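Local coordinates for KLLA0E03807p (PDB 3SQI), which binds DNA through this N-terminal part of Ndc10, a protein of the budding-yeast inner kinetochore that serves as a platform for its assembly, at residues Trp145-Thr149 and Asn184-Val188; Asn119-Ser124 and Leu394-Thr398; Tyr205-Arg209 and Ile231-Arg235; Asp169-Lys174 and Ser294-Thr299. The contacts are given in a common frame with arbitrary orientation. Numbering follows the deposited sequence.

From the N terminus, the chain first enters contact 2 just after helix 107-118; Asn119-Ser124 waits about 270 residues for Leu394-Thr398, so contact 2 closes the longest loop and the other three nest inside it. Contact 1 joins the end of helix 133-149 to strand 185-187. Contact 4 starts at the turn 169-174, inside the loop closed by contact 1, and ends at 294-299, so contacts 1 and 4 cross. Contact 3, between helix 198-210 and Ile231-Arg235, follows contact 1 in series and nests within contact 4. Contacts 1 and 3 touch, Trp145 CH2 lying 3.9 Å from Ile233 CG1; contacts 2 and 4 sit on opposite sides of the chain's centre, their centres about 40 Å apart.

Contact 1: residues Trp145-Thr149 and Asn184-Val188; sequences WKFNT and NFVLV
The last turn of helix 133-149 packs against strand 185-187, the third strand of a small antiparallel sheet. The axes of helix segment 145-149 and the strand come within 9.2 Å and their N-to-C directions differ by 115°, so the helix lies steeply across the strand; the closest CA atoms are those of Thr149 and Phe185, 6.2 Å apart. Strand alternation turns Val186 away from the helix. Trp145, chi1 t (-175°) with chi2 near 15°, has CA-to-CB sideways, yet its indole reaches the strand. Phe185, chi1 p (71°) and chi2 89°, points toward the helix and offers a ring face to the indole edge: the five-membered ring and the phenyl have centroids 5.3 Å apart and planes at 61°, with Trp145 NE1 3.9 Å from Phe185 CE1. Leu187, m/t, brings CD1 to 4.1 Å from Trp145 CD1 and CD2 to 4.0 Å from Asn148 CB. Thr149, chi1 t, sets OG1 2.9 Å from Phe185 CB. No hydrogen bond crosses the interface; the side-chain amide of Asn148, chi1 m (-90°), bonds through ND2 to Asn311 and weakly through OD1 to Arg312. This is buried helix-on-sheet packing near the centre of the chain, including an edge-to-face (T-shaped) Trp-Phe pair.

Contact 2: residues Asn119-Ser124 and Leu394-Thr398; sequences NPSTDS and LIDKT
Two irregular segments meet here, with CA atoms nearest at Thr122-Asp396 (6.2 Å) and Ser121-Thr398 (7.2 Å). By phi/psi, Leu394 (-104/148), Asp396 (-127/110) and Lys397 (-76/136) are extended, while Ile395 (-95/2) breaks the run. Asn119, first to leave helical angles after helix 107-118 (-56/116), has chi1 t, and its OD1 accepts from Ser121 N at 3.1 Å, an Asx turn. The same OD1 lies 3.3 Å from Thr398 CG2. Asp396, chi1 m (-82°), points toward 119-124 and is the main acceptor. Its OD2 takes weak bonds from Asp123 N (3.0 Å, 133°) and Ser124 N (3.3 Å, 173°), a bond from Ser124 OG (3.2 Å; chi1 m turns OG to the carboxylate) and one from Tyr258 OH. Lys136 NZ bonds to Asn119 O and Thr122 OG1, and Ile395 N to Asn116 OD1. One buried carboxylate thus ties the loop after helix 107-118, segment 394-398 and helix 245-259 together, while the like-charge approach of Asp123 OD2 to Asp396 OD1, 3.0 Å, works against it.

Contact 3: residues Tyr205-Arg209 and Ile231-Arg235; sequences YYYLR and IPIIR
Tyr205-Arg209 is helical, part of helix 198-210, with Arg209 N bonded to Tyr205 O at 2.9 Å; Ile231-Arg235 is irregular, extended at Pro232 (psi 143°), helical in its angles at Ile233 (-57/-32) and extended at Ile234 and Arg235. The closest CA pairs are Arg209-Arg235 (8.8 Å) and Tyr205-Ile234 (8.9 Å), so side chains bridge the gap. Arg209, t at chi1 to chi3, stretches across and grips Pro232 O with both NH1 (2.9 Å) and NH2 (2.8 Å), while Arg235 CB lies over one face of its guanidinium. Tyr206, chi1 m (-88°), gives its OH to Ile233 O at 2.7 Å. Tyr205, chi1 t, accepts weakly at OH from Arg235 N (3.4 Å), and its CE2 packs 4.2 Å from Ile234 CB. Arg235 NH1 makes a salt bridge to Asp220. With its nearest atom about 4 Å from the bound DNA, the contact lies in the part of the domain beside it. Helix 133-149 borders both segments: Gln134 and Lys138 touch Tyr205, Lys138 and Leu141 touch Ile234.

Contact 4: residues Asp169-Lys174 and Ser294-Thr299; sequences DDENGK and SDSENT
A beta hairpin turn with a G1 beta bulge faces an irregular loop here, the two joined by a lysine. The turn links strands 165-169 and 174-179: Asp169 N bonds to Lys174 O (3.0 Å) and Lys174 N to Asp169 O (2.6 Å). Gly173, at phi/psi 66/58, and Lys174 both lie opposite Asp169, which makes the bulge; the positive phi of Gly173 suits a residue without a side chain. Asp169, chi1 t, also stabilises the turn, its OD1 accepting from Asn172 N at 3.0 Å in an Asx motif and weakly from Glu171 N at 2.7 Å. The loop 294-299 folds back on itself through Asp295 N to Asn298 O (3.0 Å) and Asn298 ND2 to Asp295 OD2 (3.0 Å). Across the gap the closest CA atoms are those of Asn172 and Ser296, 6.1 Å apart. Asn172, chi1 m, sets OD1 3.7 Å from Ser296 CA, a van der Waals approach. Lys174, chi1 m and chi3 p, sends its ammonium into the loop; the same NZ forms a salt bridge with Asp304, at the start of helix 304-310. Lys174 NZ bonds weakly to Asn298 O at 3.3 Å and firmly to Asp295 O, at 2.7 Å.

Contact 1: residues Trp145-Thr149 and Asn184-Val188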
loop_
_atom_site.group_PDB
_atom_site.type_symbol
_atom_site.label_atom_id
_atom_site.label_comp_id
_atom_site.label_asym_id
_atom_site.label_seq_id
_atom_site.Cartn_x
_atom_site.Cartn_y
_atom_site.Cartn_z
ATOM N N TRP A 145 -3.119 0.617 -6.024
ATOM C CA TRP A 145 -3.720 0.476 -4.711
ATOM C C TRP A 145 -4.034 -0.987 -4.427
ATOM O O TRP A 145 -3.599 -1.519 -3.417
ATOM C CB TRP A 145 -4.998 1.302 -4.666
ATOM C CG TRP A 145 -5.664 1.339 -3.343
ATOM C CD1 TRP A 145 -5.132 0.969 -2.150
ATOM C CD2 TRP A 145 -7.002 1.782 -3.075
ATOM N NE1 TRP A 145 -6.057 1.154 -1.143
ATOM C CE2 TRP A 145 -7.215 1.649 -1.687
ATOM C CE3 TRP A 145 -8.040 2.276 -3.874
ATOM C CZ2 TRP A 145 -8.424 1.994 -1.078
ATOM C CZ3 TRP A 145 -9.243 2.613 -3.272
ATOM C CH2 TRP A 145 -9.426 2.469 -1.887
ATOM N N LYS A 146 -4.779 -1.641 -5.320
ATOM C CA LYS A 146 -5.046 -3.075 -5.164
ATOM C C LYS A 146 -3.728 -3.823 -5.032
ATOM O O LYS A 146 -3.488 -4.532 -4.064
ATOM C CB LYS A 146 -5.810 -3.618 -6.365
ATOM C CG LYS A 146 -5.949 -5.116 -6.382
ATOM C CD LYS A 146 -6.919 -5.588 -5.317
ATOM C CE LYS A 146 -7.476 -6.993 -5.619
ATOM N NZ LYS A 146 -6.442 -8.077 -5.592
ATOM N N PHE A 147 -2.860 -3.620 -6.007
ATOM C CA PHE A 147 -1.548 -4.240 -6.021
ATOM C C PHE A 147 -0.812 -4.126 -4.684
ATOM O O PHE A 147 -0.218 -5.096 -4.230
ATOM C CB PHE A 147 -0.713 -3.591 -7.118
ATOM C CG PHE A 147 0.462 -4.402 -7.548
ATOM C CD1 PHE A 147 0.471 -5.012 -8.793
ATOM C CD2 PHE A 147 1.567 -4.542 -6.723
ATOM C CE1 PHE A 147 1.558 -5.756 -9.208
ATOM C CE2 PHE A 147 2.660 -5.293 -7.130
ATOM C CZ PHE A 147 2.655 -5.905 -8.376
ATOM N N ASN A 148 -0.824 -2.950 -4.062
ATOM C CA ASN A 148 -0.112 -2.775 -2.788
ATOM C C ASN A 148 -0.847 -3.295 -1.547
ATOM O O ASN A 148 -0.241 -3.887 -0.661
ATOM C CB ASN A 148 0.307 -1.315 -2.577
ATOM C CG ASN A 148 1.684 -1.020 -3.136
ATOM O OD1 ASN A 148 2.012 -1.418 -4.254
ATOM N ND2 ASN A 148 2.510 -0.336 -2.349
ATOM N N THR A 149 -2.147 -3.037 -1.478
ATOM C CA THR A 149 -2.960 -3.428 -0.335
ATOM C C THR A 149 -3.703 -4.772 -0.482
ATOM O O THR A 149 -4.210 -5.315 0.499
ATOM C CB THR A 149 -4.020 -2.353 -0.069
ATOM O OG1 THR A 149 -4.636 -2.596 1.196
ATOM C CG2 THR A 149 -5.095 -2.385 -1.165
ATOM N N ASN A 184 -8.682 -3.066 6.197
ATOM C CA ASN A 184 -7.590 -2.733 7.090
ATOM C C ASN A 184 -6.289 -2.697 6.308
ATOM O O ASN A 184 -5.820 -3.740 5.847
ATOM C CB ASN A 184 -7.523 -3.794 8.191
ATOM C CG ASN A 184 -6.557 -3.438 9.300
ATOM O OD1 ASN A 184 -5.340 -3.480 9.117
ATOM N ND2 ASN A 184 -7.096 -3.116 10.472
ATOM N N PHE A 185 -5.701 -1.514 6.146
ATOM C CA PHE A 185 -4.472 -1.414 5.358
ATOM C C PHE A 185 -3.585 -0.212 5.649
ATOM O O PHE A 185 -4.009 0.739 6.299
ATOM C CB PHE A 185 -4.808 -1.420 3.881
ATOM C CG PHE A 185 -5.458 -0.168 3.414
ATOM C CD1 PHE A 185 -4.692 0.891 2.961
ATOM C CD2 PHE A 185 -6.838 -0.045 3.423
ATOM C CE1 PHE A 185 -5.286 2.058 2.524
ATOM C CE2 PHE A 185 -7.442 1.118 2.987
ATOM C CZ PHE A 185 -6.663 2.171 2.539
ATOM N N VAL A 186 -2.345 -0.274 5.162
ATOM C CA VAL A 186 -1.388 0.831 5.286
ATOM C C VAL A 186 -0.567 1.066 4.005
ATOM O O VAL A 186 0.137 0.170 3.533
ATOM C CB VAL A 186 -0.399 0.583 6.444
ATOM C CG1 VAL A 186 0.744 1.613 6.413
ATOM C CG2 VAL A 186 -1.131 0.568 7.795
ATOM N N LEU A 187 -0.636 2.282 3.464
ATOM C CA LEU A 187 0.134 2.661 2.274
ATOM C C LEU A 187 1.373 3.482 2.625
ATOM O O LEU A 187 1.350 4.294 3.545
ATOM C CB LEU A 187 -0.732 3.440 1.282
ATOM C CG LEU A 187 -1.784 2.662 0.488
ATOM C CD1 LEU A 187 -2.265 3.506 -0.671
ATOM C CD2 LEU A 187 -1.219 1.344 -0.033
ATOM N N VAL A 188 2.452 3.269 1.881
ATOM C CA VAL A 188 3.722 3.917 2.177
ATOM C C VAL A 188 4.371 4.422 0.886
ATOM O O VAL A 188 4.335 3.747 -0.150
ATOM C CB VAL A 188 4.666 2.938 2.916
ATOM C CG1 VAL A 188 6.122 3.365 2.779
ATOM C CG2 VAL A 188 4.266 2.828 4.380
#

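Contact 2: residues Asn119-Ser124 and Leu394-Thr398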
loop_
_atom_site.group_PDB
_atom_site.type_symbol
_atom_site.label_atom_id
_atom_site.label_comp_id
_atom_site.label_asym_id
_atom_site.label_seq_id
_atom_site.Cartn_x
_atom_site.Cartn_y
_atom_site.Cartn_z
ATOM N N ASN A 119 2.579 8.029 -18.896
ATOM C CA ASN A 119 2.937 8.649 -20.175
ATOM C C ASN A 119 1.778 9.435 -20.772
ATOM O O ASN A 119 0.750 8.864 -21.141
ATOM C CB ASN A 119 3.425 7.579 -21.156
ATOM C CG ASN A 119 3.754 8.136 -22.531
ATOM O OD1 ASN A 119 3.891 9.346 -22.723
ATOM N ND2 ASN A 119 3.893 7.239 -23.499
ATOM N N PRO A 120 1.961 10.759 -20.888
ATOM C CA PRO A 120 0.900 11.688 -21.276
ATOM C C PRO A 120 0.493 11.514 -22.726
ATOM O O PRO A 120 -0.659 11.793 -23.065
ATOM C CB PRO A 120 1.546 13.053 -21.056
ATOM C CG PRO A 120 2.992 12.807 -21.222
ATOM C CD PRO A 120 3.229 11.462 -20.633
ATOM N N SER A 121 1.413 11.063 -23.573
ATOM C CA SER A 121 1.056 10.829 -24.967
ATOM C C SER A 121 1.042 9.342 -25.307
ATOM O O SER A 121 2.086 8.706 -25.458
ATOM C CB SER A 121 1.993 11.599 -25.908
ATOM O OG SER A 121 3.345 11.500 -25.491
ATOM N N THR A 122 -0.161 8.802 -25.446
ATOM C CA THR A 122 -0.330 7.423 -25.860
ATOM C C THR A 122 -1.017 7.441 -27.211
ATOM O O THR A 122 -2.218 7.693 -27.305
ATOM C CB THR A 122 -1.207 6.654 -24.858
ATOM O OG1 THR A 122 -2.395 7.414 -24.595
ATOM C CG2 THR A 122 -0.451 6.397 -23.535
ATOM N N ASP A 123 -0.246 7.161 -28.255
ATOM C CA ASP A 123 -0.736 7.248 -29.625
ATOM C C ASP A 123 -1.488 5.993 -30.041
ATOM O O ASP A 123 -2.547 6.061 -30.666
ATOM C CB ASP A 123 0.432 7.507 -30.576
ATOM C CG ASP A 123 1.457 8.457 -29.985
ATOM O OD1 ASP A 123 1.260 9.688 -30.082
ATOM O OD2 ASP A 123 2.460 7.970 -29.419
ATOM N N SER A 124 -0.932 4.844 -29.672
ATOM C CA SER A 124 -1.486 3.554 -30.051
ATOM C C SER A 124 -2.860 3.341 -29.428
ATOM O O SER A 124 -3.560 2.384 -29.758
ATOM C CB SER A 124 -0.541 2.435 -29.618
ATOM O OG SER A 124 0.808 2.784 -29.873
ATOM N N LEU A 394 7.671 1.030 -21.905
ATOM C CA LEU A 394 6.495 1.642 -22.538
ATOM C C LEU A 394 6.492 1.509 -24.066
ATOM O O LEU A 394 7.553 1.473 -24.695
ATOM C CB LEU A 394 6.275 3.101 -22.091
ATOM C CG LEU A 394 7.425 4.099 -21.920
ATOM C CD1 LEU A 394 8.355 4.056 -23.099
ATOM C CD2 LEU A 394 6.912 5.508 -21.713
ATOM N N ILE A 395 5.298 1.406 -24.650
ATOM C CA ILE A 395 5.161 1.131 -26.082
ATOM C C ILE A 395 4.992 2.372 -26.976
ATOM O O ILE A 395 4.831 2.251 -28.193
ATOM C CB ILE A 395 4.029 0.109 -26.359
ATOM C CG1 ILE A 395 2.744 0.525 -25.642
ATOM C CG2 ILE A 395 4.442 -1.274 -25.878
ATOM C CD1 ILE A 395 2.589 -0.141 -24.295
ATOM N N ASP A 396 5.027 3.555 -26.371
ATOM C CA ASP A 396 5.154 4.794 -27.130
ATOM C C ASP A 396 6.320 5.609 -26.587
ATOM O O ASP A 396 6.246 6.168 -25.489
ATOM C CB ASP A 396 3.867 5.618 -27.051
ATOM C CG ASP A 396 2.809 5.147 -28.030
ATOM O OD1 ASP A 396 3.119 5.011 -29.234
ATOM O OD2 ASP A 396 1.662 4.913 -27.595
ATOM N N LYS A 397 7.382 5.709 -27.377
ATOM C CA LYS A 397 8.522 6.526 -26.996
ATOM C C LYS A 397 8.121 7.969 -27.211
ATOM O O LYS A 397 7.500 8.300 -28.222
ATOM C CB LYS A 397 9.745 6.184 -27.845
ATOM C CG LYS A 397 9.672 6.694 -29.270
ATOM C CD LYS A 397 10.422 5.794 -30.252
ATOM C CE LYS A 397 11.924 6.034 -30.255
ATOM N NZ LYS A 397 12.571 5.343 -31.409
ATOM N N THR A 398 8.454 8.825 -26.255
ATOM C CA THR A 398 8.061 10.224 -26.329
ATOM C C THR A 398 9.034 11.043 -27.179
ATOM O O THR A 398 9.906 10.489 -27.849
ATOM C CB THR A 398 7.907 10.846 -24.922
ATOM O OG1 THR A 398 9.020 10.479 -24.096
ATOM C CG2 THR A 398 6.624 10.355 -24.262
#

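Contact 3: residues Tyr205-Arg209 and Ile231-Arg235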
loop_
_atom_site.group_PDB
_atom_site.type_symbol
_atom_site.label_atom_id
_atom_site.label_comp_id
_atom_site.label_asym_id
_atom_site.label_seq_id
_atom_site.Cartn_x
_atom_site.Cartn_y
_atom_site.Cartn_z
ATOM N N TYR A 205 -2.936 12.982 -8.998
ATOM C CA TYR A 205 -4.353 12.838 -9.287
ATOM C C TYR A 205 -5.181 13.783 -8.437
ATOM O O TYR A 205 -6.197 14.296 -8.890
ATOM C CB TYR A 205 -4.826 11.400 -9.068
ATOM C CG TYR A 205 -6.337 11.254 -9.093
ATOM C CD1 TYR A 205 -7.071 11.620 -10.212
ATOM C CD2 TYR A 205 -7.028 10.747 -7.998
ATOM C CE1 TYR A 205 -8.452 11.491 -10.237
ATOM C CE2 TYR A 205 -8.415 10.615 -8.018
ATOM C CZ TYR A 205 -9.120 10.986 -9.139
ATOM O OH TYR A 205 -10.498 10.855 -9.174
ATOM N N TYR A 206 -4.751 14.013 -7.203
ATOM C CA TYR A 206 -5.540 14.836 -6.297
ATOM C C TYR A 206 -5.381 16.322 -6.580
ATOM O O TYR A 206 -6.309 17.108 -6.377
ATOM C CB TYR A 206 -5.235 14.501 -4.840
ATOM C CG TYR A 206 -6.106 13.388 -4.308
ATOM C CD1 TYR A 206 -6.107 13.055 -2.962
ATOM C CD2 TYR A 206 -6.934 12.672 -5.159
ATOM C CE1 TYR A 206 -6.911 12.041 -2.479
ATOM C CE2 TYR A 206 -7.738 11.660 -4.688
ATOM C CZ TYR A 206 -7.723 11.346 -3.349
ATOM O OH TYR A 206 -8.530 10.334 -2.887
ATOM N N TYR A 207 -4.205 16.707 -7.059
ATOM C CA TYR A 207 -4.014 18.068 -7.529
ATOM C C TYR A 207 -4.955 18.304 -8.701
ATOM O O TYR A 207 -5.711 19.273 -8.720
ATOM C CB TYR A 207 -2.567 18.299 -7.954
ATOM C CG TYR A 207 -2.252 19.739 -8.293
ATOM C CD1 TYR A 207 -2.047 20.681 -7.292
ATOM C CD2 TYR A 207 -2.154 20.157 -9.615
ATOM C CE1 TYR A 207 -1.755 21.999 -7.599
ATOM C CE2 TYR A 207 -1.862 21.474 -9.930
ATOM C CZ TYR A 207 -1.662 22.388 -8.920
ATOM O OH TYR A 207 -1.370 23.694 -9.233
ATOM N N LEU A 208 -4.920 17.399 -9.673
ATOM C CA LEU A 208 -5.797 17.502 -10.833
ATOM C C LEU A 208 -7.274 17.529 -10.437
ATOM O O LEU A 208 -8.071 18.276 -11.001
ATOM C CB LEU A 208 -5.537 16.341 -11.796
ATOM C CG LEU A 208 -4.129 16.271 -12.391
ATOM C CD1 LEU A 208 -4.067 15.200 -13.462
ATOM C CD2 LEU A 208 -3.730 17.611 -12.975
ATOM N N ARG A 209 -7.625 16.702 -9.462
ATOM C CA ARG A 209 -9.008 16.525 -9.044
ATOM C C ARG A 209 -9.518 17.775 -8.353
ATOM O O ARG A 209 -10.636 18.230 -8.596
ATOM C CB ARG A 209 -9.103 15.327 -8.093
ATOM C CG ARG A 209 -10.488 15.057 -7.508
ATOM C CD ARG A 209 -10.479 13.737 -6.737
ATOM N NE ARG A 209 -11.693 13.514 -5.953
ATOM C CZ ARG A 209 -11.835 12.533 -5.065
ATOM N NH1 ARG A 209 -10.837 11.683 -4.843
ATOM N NH2 ARG A 209 -12.973 12.404 -4.392
ATOM N N ILE A 231 -16.117 11.180 1.050
ATOM C CA ILE A 231 -15.233 11.550 -0.044
ATOM C C ILE A 231 -14.515 10.317 -0.559
ATOM O O ILE A 231 -13.610 9.806 0.100
ATOM C CB ILE A 231 -14.179 12.572 0.409
ATOM C CG1 ILE A 231 -14.852 13.771 1.082
ATOM C CG2 ILE A 231 -13.323 13.011 -0.770
ATOM C CD1 ILE A 231 -15.972 14.378 0.264
ATOM N N PRO A 232 -14.912 9.835 -1.746
ATOM C CA PRO A 232 -14.347 8.605 -2.323
ATOM C C PRO A 232 -12.923 8.799 -2.832
ATOM O O PRO A 232 -12.604 9.860 -3.372
ATOM C CB PRO A 232 -15.294 8.297 -3.491
ATOM C CG PRO A 232 -15.873 9.610 -3.860
ATOM C CD PRO A 232 -15.982 10.400 -2.582
ATOM N N ILE A 233 -12.083 7.784 -2.658
ATOM C CA ILE A 233 -10.678 7.873 -3.051
ATOM C C ILE A 233 -10.508 8.204 -4.534
ATOM O O ILE A 233 -9.539 8.855 -4.925
ATOM C CB ILE A 233 -9.919 6.577 -2.723
ATOM C CG1 ILE A 233 -10.107 6.225 -1.249
ATOM C CG2 ILE A 233 -8.435 6.728 -3.040
ATOM C CD1 ILE A 233 -9.422 7.186 -0.316
ATOM N N ILE A 234 -11.439 7.736 -5.358
ATOM C CA ILE A 234 -11.492 8.144 -6.758
ATOM C C ILE A 234 -12.956 8.362 -7.157
ATOM O O ILE A 234 -13.826 7.552 -6.836
ATOM C CB ILE A 234 -10.753 7.147 -7.721
ATOM C CG1 ILE A 234 -11.668 6.036 -8.212
ATOM C CG2 ILE A 234 -9.520 6.536 -7.070
ATOM C CD1 ILE A 234 -10.928 5.010 -9.043
ATOM N N ARG A 235 -13.239 9.475 -7.826
ATOM C CA ARG A 235 -14.621 9.823 -8.111
ATOM C C ARG A 235 -15.061 9.358 -9.491
ATOM O O ARG A 235 -14.279 9.368 -10.439
ATOM C CB ARG A 235 -14.859 11.328 -7.954
ATOM C CG ARG A 235 -14.067 12.201 -8.911
ATOM C CD ARG A 235 -14.761 13.545 -9.133
ATOM N NE ARG A 235 -15.902 13.440 -10.043
ATOM C CZ ARG A 235 -16.729 14.444 -10.323
ATOM N NH1 ARG A 235 -16.553 15.624 -9.758
ATOM N NH2 ARG A 235 -17.738 14.269 -11.166
#

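Contact 4: residues Asp169-Lys174 and Ser294-Thr299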
loop_
_atom_site.group_PDB
_atom_site.type_symbol
_atom_site.label_atom_id
_atom_site.label_comp_id
_atom_site.label_asym_id
_atom_site.label_seq_id
_atom_site.Cartn_x
_atom_site.Cartn_y
_atom_site.Cartn_z
ATOM N N ASP A 169 5.501 9.775 11.914
ATOM C CA ASP A 169 6.297 9.562 13.103
ATOM C C ASP A 169 7.736 9.764 12.676
ATOM O O ASP A 169 8.286 8.960 11.919
ATOM C CB ASP A 169 6.086 8.140 13.632
ATOM C CG ASP A 169 7.138 7.728 14.655
ATOM O OD1 ASP A 169 7.836 8.613 15.198
ATOM O OD2 ASP A 169 7.261 6.513 14.922
ATOM N N ASP A 170 8.342 10.849 13.146
ATOM C CA ASP A 170 9.737 11.114 12.829
ATOM C C ASP A 170 10.670 10.599 13.919
ATOM O O ASP A 170 11.890 10.588 13.752
ATOM C CB ASP A 170 9.955 12.593 12.511
ATOM C CG ASP A 170 9.326 12.999 11.181
ATOM O OD1 ASP A 170 8.350 12.341 10.755
ATOM O OD2 ASP A 170 9.807 13.973 10.561
ATOM N N GLU A 171 10.089 10.158 15.032
ATOM C CA GLU A 171 10.868 9.488 16.063
ATOM C C GLU A 171 11.422 8.180 15.509
ATOM O O GLU A 171 12.616 7.909 15.629
ATOM C CB GLU A 171 10.022 9.221 17.309
ATOM C CG GLU A 171 10.574 8.107 18.188
ATOM C CD GLU A 171 10.345 8.355 19.670
ATOM O OE1 GLU A 171 9.964 9.489 20.036
ATOM O OE2 GLU A 171 10.557 7.417 20.472
ATOM N N ASN A 172 10.542 7.375 14.912
ATOM C CA ASN A 172 10.938 6.119 14.268
ATOM C C ASN A 172 11.121 6.214 12.748
ATOM O O ASN A 172 11.433 5.219 12.090
ATOM C CB ASN A 172 9.940 5.000 14.587
ATOM C CG ASN A 172 9.596 4.923 16.062
ATOM O OD1 ASN A 172 10.418 4.512 16.891
ATOM N ND2 ASN A 172 8.370 5.305 16.396
ATOM N N GLY A 173 10.912 7.403 12.189
ATOM C CA GLY A 173 11.086 7.601 10.762
ATOM C C GLY A 173 10.083 6.845 9.912
ATOM O O GLY A 173 10.463 6.020 9.086
ATOM N N LYS A 174 8.797 7.101 10.123
ATOM C CA LYS A 174 7.755 6.455 9.326
ATOM C C LYS A 174 6.750 7.468 8.789
ATOM O O LYS A 174 6.469 8.478 9.434
ATOM C CB LYS A 174 7.023 5.409 10.168
ATOM C CG LYS A 174 7.929 4.328 10.709
ATOM C CD LYS A 174 7.490 3.842 12.083
ATOM C CE LYS A 174 6.050 3.351 12.082
ATOM N NZ LYS A 174 5.850 2.293 13.123
ATOM N N SER A 294 0.980 5.166 16.023
ATOM C CA SER A 294 1.858 4.010 15.874
ATOM C C SER A 294 2.882 3.919 16.997
ATOM O O SER A 294 2.807 4.648 17.988
ATOM C CB SER A 294 2.598 4.070 14.535
ATOM O OG SER A 294 3.619 5.054 14.554
ATOM N N ASP A 295 3.841 3.014 16.825
ATOM C CA ASP A 295 4.975 2.865 17.736
ATOM C C ASP A 295 6.166 2.233 17.004
ATOM O O ASP A 295 6.139 2.079 15.780
ATOM C CB ASP A 295 4.601 2.042 18.976
ATOM C CG ASP A 295 4.078 0.655 18.629
ATOM O OD1 ASP A 295 4.507 -0.323 19.283
ATOM O OD2 ASP A 295 3.225 0.548 17.720
ATOM N N SER A 296 7.198 1.842 17.743
ATOM C CA SER A 296 8.421 1.380 17.101
ATOM C C SER A 296 8.192 0.278 16.070
ATOM O O SER A 296 8.550 0.450 14.905
ATOM C CB SER A 296 9.464 0.938 18.136
ATOM O OG SER A 296 8.873 0.662 19.396
ATOM N N GLU A 297 7.608 -0.844 16.492
ATOM C CA GLU A 297 7.486 -2.026 15.622
ATOM C C GLU A 297 6.142 -2.260 14.900
ATOM O O GLU A 297 6.016 -3.226 14.138
ATOM C CB GLU A 297 7.881 -3.293 16.383
ATOM C CG GLU A 297 9.344 -3.354 16.775
ATOM C CD GLU A 297 9.572 -4.144 18.053
ATOM O OE1 GLU A 297 8.656 -4.880 18.480
ATOM O OE2 GLU A 297 10.671 -4.023 18.635
ATOM N N ASN A 298 5.142 -1.411 15.146
ATOM C CA ASN A 298 3.856 -1.527 14.448
ATOM C C ASN A 298 3.201 -0.178 14.178
ATOM O O ASN A 298 3.499 0.814 14.848
ATOM C CB ASN A 298 2.870 -2.452 15.181
ATOM C CG ASN A 298 3.480 -3.123 16.387
ATOM O OD1 ASN A 298 4.014 -4.228 16.292
ATOM N ND2 ASN A 298 3.404 -2.457 17.536
ATOM N N THR A 299 2.293 -0.133 13.211
ATOM C CA THR A 299 1.765 1.161 12.813
ATOM C C THR A 299 0.318 1.400 13.228
ATOM O O THR A 299 0.069 2.153 14.163
ATOM C CB THR A 299 1.982 1.411 11.328
ATOM O OG1 THR A 299 3.224 0.808 10.949
ATOM C CG2 THR A 299 2.059 2.893 11.050
#